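Local atomic coordinates of FAD-binding oxidoreductase (Gulosibacter chungangensis, PDB entry 7PBG), a protein that oxidises 4-ethylphenol and related 4-alkylphenols, a dehydrogenation to products such as 4-vinylphenol carried out with a covalently bound FAD. Residues A[66-69]-A[70-74]. Sequence-based numbering, arbitrary orientation.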
ATOM      1  N   ASP A  66     -18.195   1.648  23.503  1.00 20.46           N
ATOM      2  CA  ASP A  66     -18.334   3.057  23.975  1.00 20.65           C
ATOM      3  C   ASP A  66     -18.243   3.963  22.740  1.00 19.76           C
ATOM      4  O   ASP A  66     -19.060   4.854  22.564  1.00 19.88           O
ATOM      5  CB  ASP A  66     -17.270   3.469  24.978  1.00 21.19           C
ATOM      6  CG  ASP A  66     -17.502   2.962  26.394  1.00 23.12           C
ATOM      7  OD1 ASP A  66     -18.504   2.252  26.627  1.00 23.86           O
ATOM      8  OD2 ASP A  66     -16.688   3.310  27.257  1.00 23.32           O
ATOM      9  N   VAL A  67     -17.218   3.785  21.927  1.00 18.36           N
ATOM     10  CA  VAL A  67     -17.096   4.583  20.664  1.00 19.88           C
ATOM     11  C   VAL A  67     -18.390   4.486  19.844  1.00 21.62           C
ATOM     12  O   VAL A  67     -18.901   5.538  19.354  1.00 21.38           O
ATOM     13  CB  VAL A  67     -15.845   4.190  19.855  1.00 19.17           C
ATOM     14  CG1 VAL A  67     -15.791   4.978  18.556  1.00 19.75           C
ATOM     15  CG2 VAL A  67     -14.602   4.448  20.647  1.00 18.36           C
ATOM     16  N   GLN A  68     -18.945   3.289  19.654  1.00 19.74           N
ATOM     17  CA  GLN A  68     -20.183   3.138  18.844  1.00 20.28           C
ATOM     18  C   GLN A  68     -21.316   3.985  19.438  1.00 21.72           C
ATOM     19  O   GLN A  68     -22.037   4.624  18.681  1.00 20.61           O
ATOM     20  CB  GLN A  68     -20.652   1.694  18.767  1.00 22.13           C
ATOM     21  CG  GLN A  68     -19.601   0.774  18.181  1.00 24.67           C
ATOM     22  CD  GLN A  68     -20.122  -0.638  18.177  1.00 26.27           C
ATOM     23  OE1 GLN A  68     -19.812  -1.409  19.089  1.00 28.08           O
ATOM     24  NE2 GLN A  68     -20.988  -0.942  17.211  1.00 27.92           N
ATOM     25  N   VAL A  69     -21.526   3.893  20.743  1.00 21.14           N
ATOM     26  CA  VAL A  69     -22.676   4.578  21.390  1.00 23.80           C
ATOM     27  C   VAL A  69     -22.438   6.074  21.314  1.00 21.63           C
ATOM     28  O   VAL A  69     -23.418   6.803  21.066  1.00 24.04           O
ATOM     29  CB  VAL A  69     -22.979   4.103  22.828  1.00 28.12           C
ATOM     30  CG1 VAL A  69     -21.848   4.292  23.780  1.00 34.76           C
ATOM     31  CG2 VAL A  69     -24.235   4.774  23.393  1.00 31.91           C
ATOM     32  N   ILE A  70     -21.204   6.548  21.496  1.00 20.40           N
ATOM     33  CA  ILE A  70     -20.893   8.012  21.353  1.00 20.75           C
ATOM     34  C   ILE A  70     -21.224   8.484  19.927  1.00 21.80           C
ATOM     35  O   ILE A  70     -21.826   9.576  19.734  1.00 21.99           O
ATOM     36  CB  ILE A  70     -19.427   8.309  21.713  1.00 20.21           C
ATOM     37  CG1 ILE A  70     -19.173   8.102  23.213  1.00 20.58           C
ATOM     38  CG2 ILE A  70     -18.986   9.695  21.255  1.00 22.27           C
ATOM     39  CD1 ILE A  70     -17.720   7.786  23.536  1.00 20.81           C
ATOM     40  N   VAL A  71     -20.845   7.702  18.931  1.00 22.29           N
ATOM     41  CA  VAL A  71     -21.089   8.091  17.513  1.00 21.50           C
ATOM     42  C   VAL A  71     -22.606   8.161  17.246  1.00 22.74           C
ATOM     43  O   VAL A  71     -23.048   9.074  16.512  1.00 22.70           O
ATOM     44  CB  VAL A  71     -20.379   7.099  16.587  1.00 23.92           C
ATOM     45  CG1 VAL A  71     -20.858   7.299  15.154  1.00 26.70           C
ATOM     46  CG2 VAL A  71     -18.872   7.285  16.670  1.00 22.52           C
ATOM     47  N   ARG A  72     -23.365   7.205  17.777  1.00 23.72           N
ATOM     48  CA  ARG A  72     -24.833   7.158  17.562  1.00 24.63           C
ATOM     49  C   ARG A  72     -25.442   8.417  18.162  1.00 24.19           C
ATOM     50  O   ARG A  72     -26.269   9.055  17.484  1.00 24.31           O
ATOM     51  CB  ARG A  72     -25.440   5.897  18.157  1.00 26.92           C
ATOM     52  CG  ARG A  72     -25.069   4.650  17.373  1.00 29.96           C
ATOM     53  CD  ARG A  72     -25.465   3.409  18.138  1.00 32.79           C
ATOM     54  NE  ARG A  72     -24.935   2.229  17.477  1.00 37.07           N
ATOM     55  CZ  ARG A  72     -24.464   1.155  18.097  1.00 35.05           C
ATOM     56  NH1 ARG A  72     -24.385   1.104  19.415  1.00 35.25           N
ATOM     57  NH2 ARG A  72     -24.015   0.150  17.376  1.00 42.31           N
ATOM     58  N   ILE A  73     -25.071   8.725  19.402  1.00 22.17           N
ATOM     59  CA  ILE A  73     -25.562   9.949  20.095  1.00 22.06           C
ATOM     60  C   ILE A  73     -25.168  11.162  19.255  1.00 22.11           C
ATOM     61  O   ILE A  73     -25.985  12.091  19.109  1.00 23.53           O
ATOM     62  CB  ILE A  73     -25.059  10.030  21.546  1.00 22.18           C
ATOM     63  CG1 ILE A  73     -25.664   8.913  22.391  1.00 24.73           C
ATOM     64  CG2 ILE A  73     -25.341  11.403  22.143  1.00 22.76           C
ATOM     65  CD1 ILE A  73     -24.904   8.625  23.662  1.00 26.26           C
ATOM     66  N   ALA A  74     -23.929  11.242  18.785  1.00 20.58           N
ATOM     67  CA  ALA A  74     -23.463  12.400  17.985  1.00 21.69           C
ATOM     68  C   ALA A  74     -24.339  12.592  16.749  1.00 22.80           C
ATOM     69  O   ALA A  74     -24.689  13.732  16.417  1.00 22.92           O
ATOM     70  CB  ALA A  74     -22.002  12.236  17.609  1.00 22.23           C
TER
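The guanidinium of R72 folds back along the helix over Q68, so that one of its faces rests on the CB of Q68, which lies offset toward the rim of the group, 3.8 Å from NH1. The two side chains run alongside each other in the same direction, with the amide plane of Q68 turned 54° from the guanidinium plane. Their nearest polar atoms, NE2 of Q68 and NH2 of R72, are 3.2 Å apart, but both are donors and form no bond; NE2 instead donates a hydrogen bond to the carbonyl O of G189. With CG of R72 anti to its carbonyl carbon (chi1 -71°) and the chain extended as far as NE, the arginine runs past the Q68 carbonyl, CG lying 3.3 Å from that O. One residue along, on a neighbouring side of the helix, V69 and I73 also lie side by side, CG2 of V69 meeting CD1 of I73 at 3.9 Å. V67 and V71 pair more loosely, CG1 to CG2 at 4.3 Å. Beneath them run regular i to i+4 helical hydrogen bonds, among them I70 N to D66 O at 2.9 Å. Near the start of helix 64-77, D66 OD2 accepts a bond from G62 N. In this part of the FAD-binding region, V69 and I73 pack on helix 12-26, whereas V67 and V71 face V185 of strand 179-186, V71 also touching L81 of strand 81-84.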